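Local coordinates for protein superoxide dismutase 1 (Perkinsus marinus, PDB 2CW2) that probably destroys superoxide radicals as an iron-dependent dismutase, converting superoxide and protons into hydrogen peroxide and oxygen, at residues 47-52 with 194-199; 105-110 with 180-185; 140-145 with 164-169. One frame throughout, in Å; residues are numbered along the deposited sequence.

Contact 1: 47-52 with 194-199; sequences PHMSAE and YIDYRN
Asp196 OD2 is held by two groups, Ser50 N and Thr53 OG1. The backbone N of Ser50 donates to Asp196 OD2 at 3.0 Å, and this bond is nearly straight, with an N-H...O angle of 173°, although the donor stands 45° out of the carboxylate plane. The other oxygen belongs to the same serine: Ser50 OG donates to Asp196 OD1 at 2.6 Å, on the syn lone pair, so the three bonds together fix the rotation of the carboxylate. Ser50 OG lies between its own backbone N and carbonyl carbon, and it caps Thr53 N: Ser50 is the N-cap of helix 51-73. The contact thus joins the start of that long helix of the alpha-hairpin domain to helix 194-197 of the C-terminal domain, in the iron/manganese superoxide dismutase fold. Beyond the cap, Tyr197 reaches His48 with its hydroxyl: Tyr197 OH donates to His48 O at 2.7 Å, and that oxygen lies at the ring edge, near its plane. The hydroxyl comes at 122° to the C=O and somewhat out of the carbonyl plane. On the flank nearer the dimer partner, Ile195 CG2 packs against the carboxylate end of Glu52, 3.6 Å from Glu52 OE1. The second carboxylate oxygen, Glu52 OE2, is engaged across the dimer interface, in a salt bridge with Arg198 of the second subunit.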
ATOM      1  N   PRO A  47     -14.850   4.101  19.383  1.00 17.34           N
ATOM      2  CA  PRO A  47     -13.947   2.972  19.127  1.00 16.88           C
ATOM      3  C   PRO A  47     -13.639   2.698  17.652  1.00 17.33           C
ATOM      4  O   PRO A  47     -12.899   1.748  17.335  1.00 16.73           O
ATOM      5  CB  PRO A  47     -14.727   1.792  19.713  1.00 18.20           C
ATOM      6  CG  PRO A  47     -16.171   2.141  19.416  1.00 17.06           C
ATOM      7  CD  PRO A  47     -16.261   3.678  19.451  1.00 17.65           C
ATOM      8  N   HIS A  48     -14.188   3.520  16.758  1.00 16.24           N
ATOM      9  CA  HIS A  48     -14.047   3.305  15.320  1.00 13.87           C
ATOM     10  C   HIS A  48     -12.601   3.446  14.824  1.00 13.18           C
ATOM     11  O   HIS A  48     -12.169   2.722  13.936  1.00 14.00           O
ATOM     12  CB  HIS A  48     -14.970   4.288  14.582  1.00 15.77           C
ATOM     13  CG  HIS A  48     -16.323   4.399  15.210  1.00 16.67           C
ATOM     14  ND1 HIS A  48     -17.197   3.338  15.262  1.00 16.61           N
ATOM     15  CD2 HIS A  48     -16.920   5.414  15.877  1.00 17.32           C
ATOM     16  CE1 HIS A  48     -18.296   3.706  15.897  1.00 17.02           C
ATOM     17  NE2 HIS A  48     -18.152   4.957  16.286  1.00 18.42           N
ATOM     18  N   MET A  49     -11.865   4.389  15.394  1.00 11.52           N
ATOM     19  CA  MET A  49     -10.463   4.583  15.043  1.00 11.96           C
ATOM     20  C   MET A  49      -9.731   4.894  16.339  1.00 12.21           C
ATOM     21  O   MET A  49     -10.163   5.765  17.103  1.00 10.58           O
ATOM     22  CB  MET A  49     -10.301   5.759  14.060  1.00 11.83           C
ATOM     23  CG  MET A  49      -8.890   5.916  13.457  1.00 11.66           C
ATOM     24  SD  MET A  49      -8.824   7.224  12.220  1.00 12.19           S
ATOM     25  CE  MET A  49      -9.926   6.537  10.918  1.00 12.73           C
ATOM     26  N   SER A  50      -8.635   4.181  16.594  1.00 11.34           N
ATOM     27  CA  SER A  50      -7.972   4.282  17.890  1.00 10.83           C
ATOM     28  C   SER A  50      -7.095   5.514  18.012  1.00 10.69           C
ATOM     29  O   SER A  50      -6.672   6.085  17.007  1.00  9.61           O
ATOM     30  CB  SER A  50      -7.119   3.047  18.175  1.00 10.84           C
ATOM     31  OG  SER A  50      -6.022   2.940  17.281  1.00 11.11           O
ATOM     32  N   ALA A  51      -6.790   5.888  19.257  1.00 10.69           N
ATOM     33  CA  ALA A  51      -5.765   6.906  19.515  1.00 12.47           C
ATOM     34  C   ALA A  51      -4.404   6.497  18.949  1.00 13.40           C
ATOM     35  O   ALA A  51      -3.638   7.337  18.441  1.00 14.27           O
ATOM     36  CB  ALA A  51      -5.648   7.181  21.026  1.00 13.66           C
ATOM     37  N   GLU A  52      -4.089   5.209  19.033  1.00 12.80           N
ATOM     38  CA  GLU A  52      -2.804   4.746  18.515  1.00 10.87           C
ATOM     39  C   GLU A  52      -2.742   4.975  16.992  1.00 10.66           C
ATOM     40  O   GLU A  52      -1.719   5.434  16.461  1.00 10.58           O
ATOM     41  CB  GLU A  52      -2.555   3.266  18.862  1.00 11.16           C
ATOM     42  CG  GLU A  52      -1.214   2.797  18.323  1.00 10.90           C
ATOM     43  CD  GLU A  52      -0.907   1.342  18.595  1.00 13.22           C
ATOM     44  OE1 GLU A  52      -1.688   0.680  19.297  1.00 12.00           O
ATOM     45  OE2 GLU A  52       0.147   0.866  18.107  1.00 13.19           O
ATOM     46  N   TYR A 194      -4.643  -0.773   9.734  1.00 11.62           N
ATOM     47  CA  TYR A 194      -4.058  -2.062  10.155  1.00 10.76           C
ATOM     48  C   TYR A 194      -3.944  -2.260  11.669  1.00  9.78           C
ATOM     49  O   TYR A 194      -4.055  -3.394  12.141  1.00  9.16           O
ATOM     50  CB  TYR A 194      -2.700  -2.334   9.502  1.00  9.75           C
ATOM     51  CG  TYR A 194      -2.512  -3.797   9.148  1.00 10.67           C
ATOM     52  CD1 TYR A 194      -3.154  -4.342   8.043  1.00 10.53           C
ATOM     53  CD2 TYR A 194      -1.698  -4.633   9.910  1.00 10.89           C
ATOM     54  CE1 TYR A 194      -2.984  -5.668   7.687  1.00 10.94           C
ATOM     55  CE2 TYR A 194      -1.529  -5.984   9.567  1.00  9.64           C
ATOM     56  CZ  TYR A 194      -2.177  -6.479   8.448  1.00 10.43           C
ATOM     57  OH  TYR A 194      -2.040  -7.789   8.064  1.00 11.44           O
ATOM     58  N   ILE A 195      -3.705  -1.181  12.414  1.00  9.71           N
ATOM     59  CA  ILE A 195      -3.584  -1.276  13.874  1.00 10.46           C
ATOM     60  C   ILE A 195      -4.910  -1.713  14.485  1.00 10.98           C
ATOM     61  O   ILE A 195      -4.950  -2.498  15.435  1.00 10.77           O
ATOM     62  CB  ILE A 195      -3.136   0.061  14.470  1.00 10.07           C
ATOM     63  CG1 ILE A 195      -1.732   0.405  14.002  1.00  9.79           C
ATOM     64  CG2 ILE A 195      -3.114   0.032  16.020  1.00 10.69           C
ATOM     65  CD1 ILE A 195      -1.331   1.855  14.329  1.00  9.90           C
ATOM     66  N   ASP A 196      -5.997  -1.216  13.908  1.00 11.16           N
ATOM     67  CA  ASP A 196      -7.321  -1.424  14.469  1.00 11.35           C
ATOM     68  C   ASP A 196      -8.062  -2.602  13.902  1.00 11.87           C
ATOM     69  O   ASP A 196      -8.927  -3.168  14.583  1.00 11.15           O
ATOM     70  CB  ASP A 196      -8.157  -0.172  14.251  1.00 10.87           C
ATOM     71  CG  ASP A 196      -7.556   1.021  14.921  1.00 12.25           C
ATOM     72  OD1 ASP A 196      -6.871   0.816  15.949  1.00 13.73           O
ATOM     73  OD2 ASP A 196      -7.703   2.185  14.508  1.00 12.75           O
ATOM     74  N   TYR A 197      -7.757  -2.954  12.653  1.00  9.83           N
ATOM     75  CA  TYR A 197      -8.587  -3.914  11.917  1.00 11.35           C
ATOM     76  C   TYR A 197      -7.753  -4.997  11.236  1.00 11.04           C
ATOM     77  O   TYR A 197      -8.308  -5.899  10.642  1.00 10.92           O
ATOM     78  CB  TYR A 197      -9.446  -3.185  10.858  1.00 10.35           C
ATOM     79  CG  TYR A 197     -10.448  -2.271  11.519  1.00 12.03           C
ATOM     80  CD1 TYR A 197     -11.574  -2.795  12.170  1.00 12.79           C
ATOM     81  CD2 TYR A 197     -10.223  -0.909  11.594  1.00 12.87           C
ATOM     82  CE1 TYR A 197     -12.488  -1.963  12.817  1.00 13.61           C
ATOM     83  CE2 TYR A 197     -11.125  -0.072  12.240  1.00 13.06           C
ATOM     84  CZ  TYR A 197     -12.252  -0.605  12.850  1.00 13.29           C
ATOM     85  OH  TYR A 197     -13.108   0.254  13.512  1.00 14.02           O
ATOM     86  N   ARG A 198      -6.428  -4.859  11.298  1.00 10.73           N
ATOM     87  CA  ARG A 198      -5.508  -5.718  10.557  1.00 10.96           C
ATOM     88  C   ARG A 198      -5.970  -5.788   9.098  1.00 12.96           C
ATOM     89  O   ARG A 198      -6.201  -4.755   8.481  1.00 12.88           O
ATOM     90  CB  ARG A 198      -5.436  -7.104  11.201  1.00 11.69           C
ATOM     91  CG  ARG A 198      -4.837  -7.077  12.616  1.00 12.12           C
ATOM     92  CD  ARG A 198      -3.297  -7.026  12.641  1.00 13.48           C
ATOM     93  NE  ARG A 198      -2.793  -7.066  14.016  1.00 12.73           N
ATOM     94  CZ  ARG A 198      -2.715  -6.021  14.829  1.00 15.44           C
ATOM     95  NH1 ARG A 198      -3.052  -4.795  14.422  1.00 15.47           N
ATOM     96  NH2 ARG A 198      -2.278  -6.193  16.072  1.00 16.80           N
ATOM     97  N   ASN A 199      -6.156  -6.988   8.557  1.00 12.61           N
ATOM     98  CA  ASN A 199      -6.501  -7.090   7.138  1.00 12.57           C
ATOM     99  C   ASN A 199      -7.997  -6.942   6.825  1.00 11.67           C
ATOM    100  O   ASN A 199      -8.402  -7.064   5.664  1.00 11.45           O
ATOM    101  CB  ASN A 199      -5.995  -8.404   6.562  1.00 14.77           C
ATOM    102  CG  ASN A 199      -6.839  -9.574   6.976  1.00 16.20           C
ATOM    103  OD1 ASN A 199      -7.401 -10.274   6.135  1.00 18.71           O
ATOM    104  ND2 ASN A 199      -6.969  -9.780   8.270  1.00 16.40           N
TER

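Contact 2: 105-110 with 180-185; sequences HTFFFN and KTPLMN. With FE (Fe (III) ion), chain C.
Phe107 points its ring from helix 105-110 into strand 181-185, the bulged edge of the three-stranded antiparallel sheet in the C-terminal domain of this iron/manganese superoxide dismutase fold. The segment axes come within 7.9 Å at an angle of 71°, so the helix runs steeply across the strand. Leu183 and Met184 both face Leu157 on the neighbouring strand, a classic beta bulge, and the ring meets the backbone there edge-on. Phe107 CZ lies 3.5 Å from Leu183 C, and Phe107 CE2 is 3.6 Å from Met184 C. CB of Phe107 points toward the strand, and CG, anti to the backbone N (chi1 -168°), continues from it. At its rim, Phe107 CE1 touches Pro182 CB at 3.8 Å, and Phe216 of helix 214-223 meets the ring edge-to-face.

Asn185 belongs to this tight part too: its amide lies among aromatic side chains, its plane 63° from that of the Phe107 ring. The loose side is that of the Leu183 and Met184 side chains, whose CB bonds point away from the helix and which lose little surface here; on the helix, Thr106 and Asn110 are partly exposed and make no contact with 180-185. All the touching residues are buried, and the helix turns a different side to the metal site. There His105 NE2 binds the iron(III) ion at 1.9 Å; His57, Asp187 and His191 supply the other protein ligands, and water 1 lies 2.4 Å from the metal. Between the two regions, Phe108 receives Asn185 OD1 at its ring edge. That oxygen is buried without a hydrogen-bonding partner in the model, its nearest neighbour across the contact being Phe108 CA at 3.2 Å.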
ATOM      1  N   HIS A 105      -4.100  13.661   3.464  1.00  9.42           N
ATOM      2  CA  HIS A 105      -4.260  13.369   4.882  1.00  8.92           C
ATOM      3  C   HIS A 105      -4.966  14.525   5.618  1.00  9.72           C
ATOM      4  O   HIS A 105      -5.845  14.285   6.459  1.00  9.14           O
ATOM      5  CB  HIS A 105      -2.913  12.977   5.524  1.00  9.98           C
ATOM      6  CG  HIS A 105      -2.447  11.593   5.147  1.00  9.81           C
ATOM      7  ND1 HIS A 105      -1.669  11.341   4.032  1.00  9.21           N
ATOM      8  CD2 HIS A 105      -2.660  10.390   5.735  1.00  9.58           C
ATOM      9  CE1 HIS A 105      -1.422  10.037   3.962  1.00  8.83           C
ATOM     10  NE2 HIS A 105      -2.036   9.429   4.968  1.00  9.57           N
ATOM     11  N   THR A 106      -4.588  15.767   5.317  1.00  8.26           N
ATOM     12  CA  THR A 106      -5.271  16.885   5.947  1.00  9.79           C
ATOM     13  C   THR A 106      -6.766  16.809   5.638  1.00  9.22           C
ATOM     14  O   THR A 106      -7.620  16.986   6.508  1.00  8.74           O
ATOM     15  CB  THR A 106      -4.671  18.202   5.432  1.00  9.69           C
ATOM     16  OG1 THR A 106      -3.328  18.302   5.908  1.00  9.08           O
ATOM     17  CG2 THR A 106      -5.392  19.386   6.040  1.00  9.96           C
ATOM     18  N   PHE A 107      -7.083  16.515   4.388  1.00  9.26           N
ATOM     19  CA  PHE A 107      -8.476  16.426   3.974  1.00 10.27           C
ATOM     20  C   PHE A 107      -9.155  15.246   4.690  1.00 10.30           C
ATOM     21  O   PHE A 107     -10.296  15.363   5.173  1.00 11.22           O
ATOM     22  CB  PHE A 107      -8.526  16.187   2.460  1.00  9.33           C
ATOM     23  CG  PHE A 107      -9.897  16.353   1.860  1.00 10.51           C
ATOM     24  CD1 PHE A 107     -10.250  17.542   1.229  1.00  9.42           C
ATOM     25  CD2 PHE A 107     -10.824  15.328   1.912  1.00  8.95           C
ATOM     26  CE1 PHE A 107     -11.504  17.710   0.681  1.00 10.41           C
ATOM     27  CE2 PHE A 107     -12.106  15.494   1.352  1.00 10.77           C
ATOM     28  CZ  PHE A 107     -12.438  16.686   0.730  1.00 10.37           C
ATOM     29  N   PHE A 108      -8.457  14.118   4.743  1.00  9.22           N
ATOM     30  CA  PHE A 108      -8.984  12.904   5.398  1.00  8.92           C
ATOM     31  C   PHE A 108      -9.330  13.176   6.869  1.00  8.68           C
ATOM     32  O   PHE A 108     -10.439  12.917   7.320  1.00  8.73           O
ATOM     33  CB  PHE A 108      -7.971  11.744   5.290  1.00  8.97           C
ATOM     34  CG  PHE A 108      -8.424  10.461   5.981  1.00  9.41           C
ATOM     35  CD1 PHE A 108      -9.586   9.809   5.581  1.00  8.04           C
ATOM     36  CD2 PHE A 108      -7.660   9.902   7.006  1.00 10.06           C
ATOM     37  CE1 PHE A 108      -9.999   8.641   6.209  1.00  8.92           C
ATOM     38  CE2 PHE A 108      -8.059   8.720   7.634  1.00 10.15           C
ATOM     39  CZ  PHE A 108      -9.240   8.091   7.226  1.00  8.82           C
ATOM     40  N   PHE A 109      -8.388  13.723   7.620  1.00  9.68           N
ATOM     41  CA  PHE A 109      -8.611  13.934   9.049  1.00 10.16           C
ATOM     42  C   PHE A 109      -9.700  14.999   9.301  1.00 11.73           C
ATOM     43  O   PHE A 109     -10.450  14.910  10.289  1.00 11.07           O
ATOM     44  CB  PHE A 109      -7.282  14.312   9.749  1.00 10.45           C
ATOM     45  CG  PHE A 109      -6.233  13.203   9.746  1.00 10.33           C
ATOM     46  CD1 PHE A 109      -4.917  13.478   9.389  1.00  9.88           C
ATOM     47  CD2 PHE A 109      -6.549  11.917  10.175  1.00 10.01           C
ATOM     48  CE1 PHE A 109      -3.932  12.472   9.395  1.00 10.32           C
ATOM     49  CE2 PHE A 109      -5.582  10.902  10.170  1.00 10.65           C
ATOM     50  CZ  PHE A 109      -4.254  11.189   9.781  1.00  9.78           C
ATOM     51  N   ASN A 110      -9.792  15.986   8.404  1.00 10.81           N
ATOM     52  CA  ASN A 110     -10.877  16.970   8.452  1.00 12.54           C
ATOM     53  C   ASN A 110     -12.239  16.318   8.196  1.00 12.23           C
ATOM     54  O   ASN A 110     -13.273  16.785   8.703  1.00 12.11           O
ATOM     55  CB  ASN A 110     -10.636  18.090   7.423  1.00 12.72           C
ATOM     56  CG  ASN A 110      -9.612  19.126   7.909  1.00 14.55           C
ATOM     57  OD1 ASN A 110      -8.952  19.828   7.102  1.00 16.27           O
ATOM     58  ND2 ASN A 110      -9.503  19.257   9.205  1.00 14.46           N
ATOM     59  N   LYS A 180     -10.963  18.564 -10.898  1.00 22.62           N
ATOM     60  CA  LYS A 180     -12.079  18.233  -9.997  1.00 21.51           C
ATOM     61  C   LYS A 180     -12.037  18.717  -8.544  1.00 19.98           C
ATOM     62  O   LYS A 180     -10.976  19.021  -8.005  1.00 21.07           O
ATOM     63  CB  LYS A 180     -12.369  16.729 -10.074  1.00 22.30           C
ATOM     64  CG  LYS A 180     -12.232  16.176 -11.479  1.00 24.90           C
ATOM     65  CD  LYS A 180     -12.365  14.651 -11.503  1.00 27.72           C
ATOM     66  CE  LYS A 180     -12.153  14.086 -12.924  1.00 29.79           C
ATOM     67  NZ  LYS A 180     -12.437  12.622 -13.007  1.00 31.14           N
ATOM     68  N   THR A 181     -13.211  18.767  -7.917  1.00 17.80           N
ATOM     69  CA  THR A 181     -13.337  19.267  -6.554  1.00 17.12           C
ATOM     70  C   THR A 181     -13.671  18.168  -5.547  1.00 16.34           C
ATOM     71  O   THR A 181     -14.751  17.602  -5.604  1.00 17.12           O
ATOM     72  CB  THR A 181     -14.437  20.320  -6.498  1.00 16.62           C
ATOM     73  OG1 THR A 181     -14.137  21.374  -7.415  1.00 16.54           O
ATOM     74  CG2 THR A 181     -14.417  21.007  -5.135  1.00 16.16           C
ATOM     75  N   PRO A 182     -12.748  17.890  -4.631  1.00 15.51           N
ATOM     76  CA  PRO A 182     -12.934  16.846  -3.604  1.00 14.64           C
ATOM     77  C   PRO A 182     -13.933  17.253  -2.542  1.00 13.06           C
ATOM     78  O   PRO A 182     -13.931  18.396  -2.082  1.00 12.82           O
ATOM     79  CB  PRO A 182     -11.549  16.692  -2.984  1.00 15.35           C
ATOM     80  CG  PRO A 182     -10.808  17.956  -3.361  1.00 16.46           C
ATOM     81  CD  PRO A 182     -11.430  18.542  -4.562  1.00 15.85           C
ATOM     82  N   LEU A 183     -14.805  16.322  -2.172  1.00 12.87           N
ATOM     83  CA  LEU A 183     -15.836  16.597  -1.183  1.00 11.88           C
ATOM     84  C   LEU A 183     -15.681  15.722   0.048  1.00 11.76           C
ATOM     85  O   LEU A 183     -15.956  16.166   1.156  1.00 11.80           O
ATOM     86  CB  LEU A 183     -17.231  16.367  -1.785  1.00 11.15           C
ATOM     87  CG  LEU A 183     -17.634  17.223  -2.991  1.00 11.02           C
ATOM     88  CD1 LEU A 183     -19.025  16.810  -3.441  1.00  9.76           C
ATOM     89  CD2 LEU A 183     -17.619  18.733  -2.647  1.00 10.69           C
ATOM     90  N   MET A 184     -15.254  14.472  -0.160  1.00 11.36           N
ATOM     91  CA  MET A 184     -15.108  13.491   0.904  1.00 11.49           C
ATOM     92  C   MET A 184     -14.010  12.534   0.459  1.00 10.74           C
ATOM     93  O   MET A 184     -13.810  12.342  -0.746  1.00 10.27           O
ATOM     94  CB  MET A 184     -16.419  12.699   1.036  1.00 15.27           C
ATOM     95  CG  MET A 184     -16.602  11.902   2.332  1.00 17.29           C
ATOM     96  SD  MET A 184     -18.319  11.168   2.372  1.00 22.17           S
ATOM     97  CE  MET A 184     -18.919  11.863   1.148  1.00 11.11           C
ATOM     98  N   ASN A 185     -13.286  11.943   1.405  1.00  9.47           N
ATOM     99  CA  ASN A 185     -12.374  10.853   1.019  1.00  8.84           C
ATOM    100  C   ASN A 185     -12.211   9.830   2.117  1.00  8.68           C
ATOM    101  O   ASN A 185     -12.625  10.077   3.267  1.00  7.44           O
ATOM    102  CB  ASN A 185     -11.017  11.356   0.485  1.00  9.02           C
ATOM    103  CG  ASN A 185     -10.016  11.771   1.596  1.00  9.87           C
ATOM    104  OD1 ASN A 185     -10.294  11.681   2.793  1.00 12.25           O
ATOM    105  ND2 ASN A 185      -8.855  12.260   1.178  1.00 10.25           N
TER
HETATM  106 FE    FE C 402      -2.540   7.556   5.173  1.00 11.30          FE
HETATM  107  O   HOH W   1      -2.141   7.293   2.874  1.00  9.82           O

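Contact 3: 140-145 with 164-169; sequences EDFSAA and LKIVQG
Helix 140-145 and strand 164-169 run almost parallel, their N-to-C directions only 7° apart and their segment axes 9.3 Å from each other at closest approach. The nearest backbone pair is Phe142 and Ile166, whose CA atoms are 6.7 Å apart, and the register continues with Ala145 opposite Gln168. Ile166 fills most of the interval. Its CD1 presses against the helix backbone and the start of the side chains, 3.5 Å from Asp141 CB and 3.6 Å from Phe142 N. Ile166 CG1 sits beside its own backbone N (chi1 -65°) and comes to the edge of the Phe142 ring, near its plane, while the CG2 branch meets Ala145 CB at 4.2 Å. Phe132 of helix 122-132 and Val155 of the middle strand also touch Ile166. Toward the exposed end, the extended side chain of Gln168 brings NE2 over Ala145 CB, 3.7 Å away. Water 2 bridges the two segments here: it donates to Ala145 O at 2.8 Å and more weakly to Gln168 OE1. The inner side is aromatic instead, with Trp209 and Phe138 meeting the Phe142 ring. Strand 164-170 is an outer strand of the antiparallel sheet ordered 164-170, 153-159, 181-187, and helix 135-148 packs on this sheet, as in the mixed alpha/beta C-terminal domain of iron/manganese superoxide dismutases.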
ATOM      1  N   GLU A 140     -23.413   2.062  -0.488  1.00 12.24           N
ATOM      2  CA  GLU A 140     -23.032   0.790  -1.124  1.00 13.66           C
ATOM      3  C   GLU A 140     -21.893   0.974  -2.151  1.00 13.03           C
ATOM      4  O   GLU A 140     -20.921   0.206  -2.148  1.00 12.43           O
ATOM      5  CB  GLU A 140     -24.257   0.169  -1.798  1.00 15.84           C
ATOM      6  CG  GLU A 140     -24.149  -1.305  -2.173  1.00 19.49           C
ATOM      7  CD  GLU A 140     -25.493  -1.865  -2.620  1.00 22.88           C
ATOM      8  OE1 GLU A 140     -25.798  -3.059  -2.335  1.00 25.82           O
ATOM      9  OE2 GLU A 140     -26.263  -1.097  -3.235  1.00 23.73           O
ATOM     10  N   ASP A 141     -22.047   1.961  -3.028  1.00 11.70           N
ATOM     11  CA  ASP A 141     -21.105   2.239  -4.120  1.00 14.06           C
ATOM     12  C   ASP A 141     -19.734   2.592  -3.543  1.00 12.53           C
ATOM     13  O   ASP A 141     -18.700   2.049  -3.933  1.00 11.91           O
ATOM     14  CB  ASP A 141     -21.554   3.462  -4.948  1.00 17.52           C
ATOM     15  CG  ASP A 141     -22.570   3.137  -6.047  1.00 22.67           C
ATOM     16  OD1 ASP A 141     -23.106   2.019  -6.019  1.00 24.69           O
ATOM     17  OD2 ASP A 141     -22.908   3.966  -6.982  1.00 24.32           O
ATOM     18  N   PHE A 142     -19.744   3.553  -2.632  1.00 11.28           N
ATOM     19  CA  PHE A 142     -18.507   4.092  -2.068  1.00  9.32           C
ATOM     20  C   PHE A 142     -17.778   3.010  -1.282  1.00 10.56           C
ATOM     21  O   PHE A 142     -16.544   2.863  -1.398  1.00 10.47           O
ATOM     22  CB  PHE A 142     -18.871   5.260  -1.150  1.00  9.39           C
ATOM     23  CG  PHE A 142     -17.700   6.135  -0.757  1.00 11.18           C
ATOM     24  CD1 PHE A 142     -16.950   5.856   0.382  1.00 11.91           C
ATOM     25  CD2 PHE A 142     -17.375   7.247  -1.523  1.00 12.16           C
ATOM     26  CE1 PHE A 142     -15.883   6.685   0.761  1.00 12.49           C
ATOM     27  CE2 PHE A 142     -16.300   8.099  -1.143  1.00 12.71           C
ATOM     28  CZ  PHE A 142     -15.563   7.805  -0.011  1.00 12.76           C
ATOM     29  N   SER A 143     -18.532   2.256  -0.473  1.00  9.80           N
ATOM     30  CA  SER A 143     -17.926   1.147   0.289  1.00 10.55           C
ATOM     31  C   SER A 143     -17.276   0.143  -0.657  1.00 10.92           C
ATOM     32  O   SER A 143     -16.136  -0.304  -0.439  1.00 10.05           O
ATOM     33  CB  SER A 143     -18.968   0.443   1.178  1.00 11.26           C
ATOM     34  OG  SER A 143     -19.479   1.307   2.185  1.00 11.35           O
ATOM     35  N   ALA A 144     -17.990  -0.231  -1.722  1.00 10.24           N
ATOM     36  CA  ALA A 144     -17.456  -1.238  -2.642  1.00 10.42           C
ATOM     37  C   ALA A 144     -16.152  -0.791  -3.318  1.00 11.12           C
ATOM     38  O   ALA A 144     -15.211  -1.584  -3.454  1.00 11.60           O
ATOM     39  CB  ALA A 144     -18.490  -1.610  -3.687  1.00 11.55           C
ATOM     40  N   ALA A 145     -16.108   0.467  -3.743  1.00 10.06           N
ATOM     41  CA  ALA A 145     -14.875   1.067  -4.262  1.00 10.30           C
ATOM     42  C   ALA A 145     -13.721   1.009  -3.236  1.00 10.93           C
ATOM     43  O   ALA A 145     -12.591   0.610  -3.568  1.00 11.23           O
ATOM     44  CB  ALA A 145     -15.134   2.488  -4.688  1.00 10.85           C
ATOM     45  N   LEU A 164     -21.980  14.758  -8.766  1.00 13.74           N
ATOM     46  CA  LEU A 164     -21.260  13.914  -7.818  1.00 12.65           C
ATOM     47  C   LEU A 164     -20.751  12.676  -8.521  1.00 13.69           C
ATOM     48  O   LEU A 164     -21.449  12.078  -9.344  1.00 12.59           O
ATOM     49  CB  LEU A 164     -22.182  13.471  -6.689  1.00 12.41           C
ATOM     50  CG  LEU A 164     -22.706  14.477  -5.677  1.00 12.66           C
ATOM     51  CD1 LEU A 164     -23.175  13.724  -4.413  1.00 12.43           C
ATOM     52  CD2 LEU A 164     -21.651  15.510  -5.322  1.00 13.35           C
ATOM     53  N   LYS A 165     -19.536  12.270  -8.188  1.00 14.19           N
ATOM     54  CA  LYS A 165     -18.985  11.050  -8.747  1.00 13.93           C
ATOM     55  C   LYS A 165     -17.979  10.448  -7.777  1.00 12.65           C
ATOM     56  O   LYS A 165     -17.274  11.175  -7.079  1.00 11.98           O
ATOM     57  CB  LYS A 165     -18.352  11.377 -10.101  1.00 17.29           C
ATOM     58  CG  LYS A 165     -17.528  10.318 -10.751  1.00 19.68           C
ATOM     59  CD  LYS A 165     -16.620  11.011 -11.789  1.00 22.71           C
ATOM     60  CE  LYS A 165     -17.221  11.002 -13.172  1.00 24.48           C
ATOM     61  NZ  LYS A 165     -16.273  11.569 -14.188  1.00 26.91           N
ATOM     62  N   ILE A 166     -17.922   9.124  -7.738  1.00 11.29           N
ATOM     63  CA  ILE A 166     -16.962   8.434  -6.893  1.00 11.24           C
ATOM     64  C   ILE A 166     -15.758   8.090  -7.753  1.00 12.56           C
ATOM     65  O   ILE A 166     -15.900   7.456  -8.804  1.00 12.15           O
ATOM     66  CB  ILE A 166     -17.556   7.159  -6.295  1.00 10.73           C
ATOM     67  CG1 ILE A 166     -18.703   7.502  -5.345  1.00 10.58           C
ATOM     68  CG2 ILE A 166     -16.443   6.340  -5.575  1.00 11.06           C
ATOM     69  CD1 ILE A 166     -19.599   6.319  -4.971  1.00 10.98           C
ATOM     70  N   VAL A 167     -14.578   8.519  -7.322  1.00 11.67           N
ATOM     71  CA  VAL A 167     -13.362   8.212  -8.065  1.00 12.87           C
ATOM     72  C   VAL A 167     -12.290   7.664  -7.154  1.00 13.27           C
ATOM     73  O   VAL A 167     -12.200   8.051  -5.965  1.00 11.92           O
ATOM     74  CB  VAL A 167     -12.781   9.435  -8.809  1.00 13.53           C
ATOM     75  CG1 VAL A 167     -13.770   9.981  -9.825  1.00 14.53           C
ATOM     76  CG2 VAL A 167     -12.362  10.529  -7.837  1.00 15.50           C
ATOM     77  N   GLN A 168     -11.452   6.794  -7.713  1.00 12.90           N
ATOM     78  CA  GLN A 168     -10.389   6.184  -6.924  1.00 13.62           C
ATOM     79  C   GLN A 168      -9.069   6.835  -7.307  1.00 14.09           C
ATOM     80  O   GLN A 168      -8.873   7.193  -8.466  1.00 14.36           O
ATOM     81  CB  GLN A 168     -10.337   4.663  -7.169  1.00 14.77           C
ATOM     82  CG  GLN A 168     -11.630   3.979  -6.772  1.00 15.80           C
ATOM     83  CD  GLN A 168     -11.670   2.478  -7.066  1.00 18.22           C
ATOM     84  OE1 GLN A 168     -10.669   1.763  -6.890  1.00 18.81           O
ATOM     85  NE2 GLN A 168     -12.839   1.989  -7.496  1.00 18.37           N
ATOM     86  N   GLY A 169      -8.192   7.016  -6.322  1.00 12.39           N
ATOM     87  CA  GLY A 169      -6.865   7.540  -6.549  1.00 12.27           C
ATOM     88  C   GLY A 169      -5.854   6.503  -6.085  1.00 13.29           C
ATOM     89  O   GLY A 169      -5.693   6.285  -4.879  1.00 11.76           O
TER
HETATM   90  O   HOH W   2     -12.289  -0.589  -6.069  1.00 24.41           O

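Contacts 1 and 2 both join the alpha-hairpin domain to the C-terminal domain, whereas contact 3 lies within the latter. Along the chain, contact 3 is nested inside contact 2, and contact 2 inside contact 1. Contact 2 carries an iron ligand itself; contact 1 stands farther off, the side chain of Met49 being about 9 Å from the bound iron(III) ion. Its Met49 CE nevertheless packs on Phe108 CZ of contact 2 at 4.1 Å. Contacts 2 and 3 use the two outermost strands of one sheet, and Leu183 CD1 meets Leu164 CD2 at 3.5 Å. Contacts 1 and 3 do not touch, their nearest atoms being about 12 Å apart.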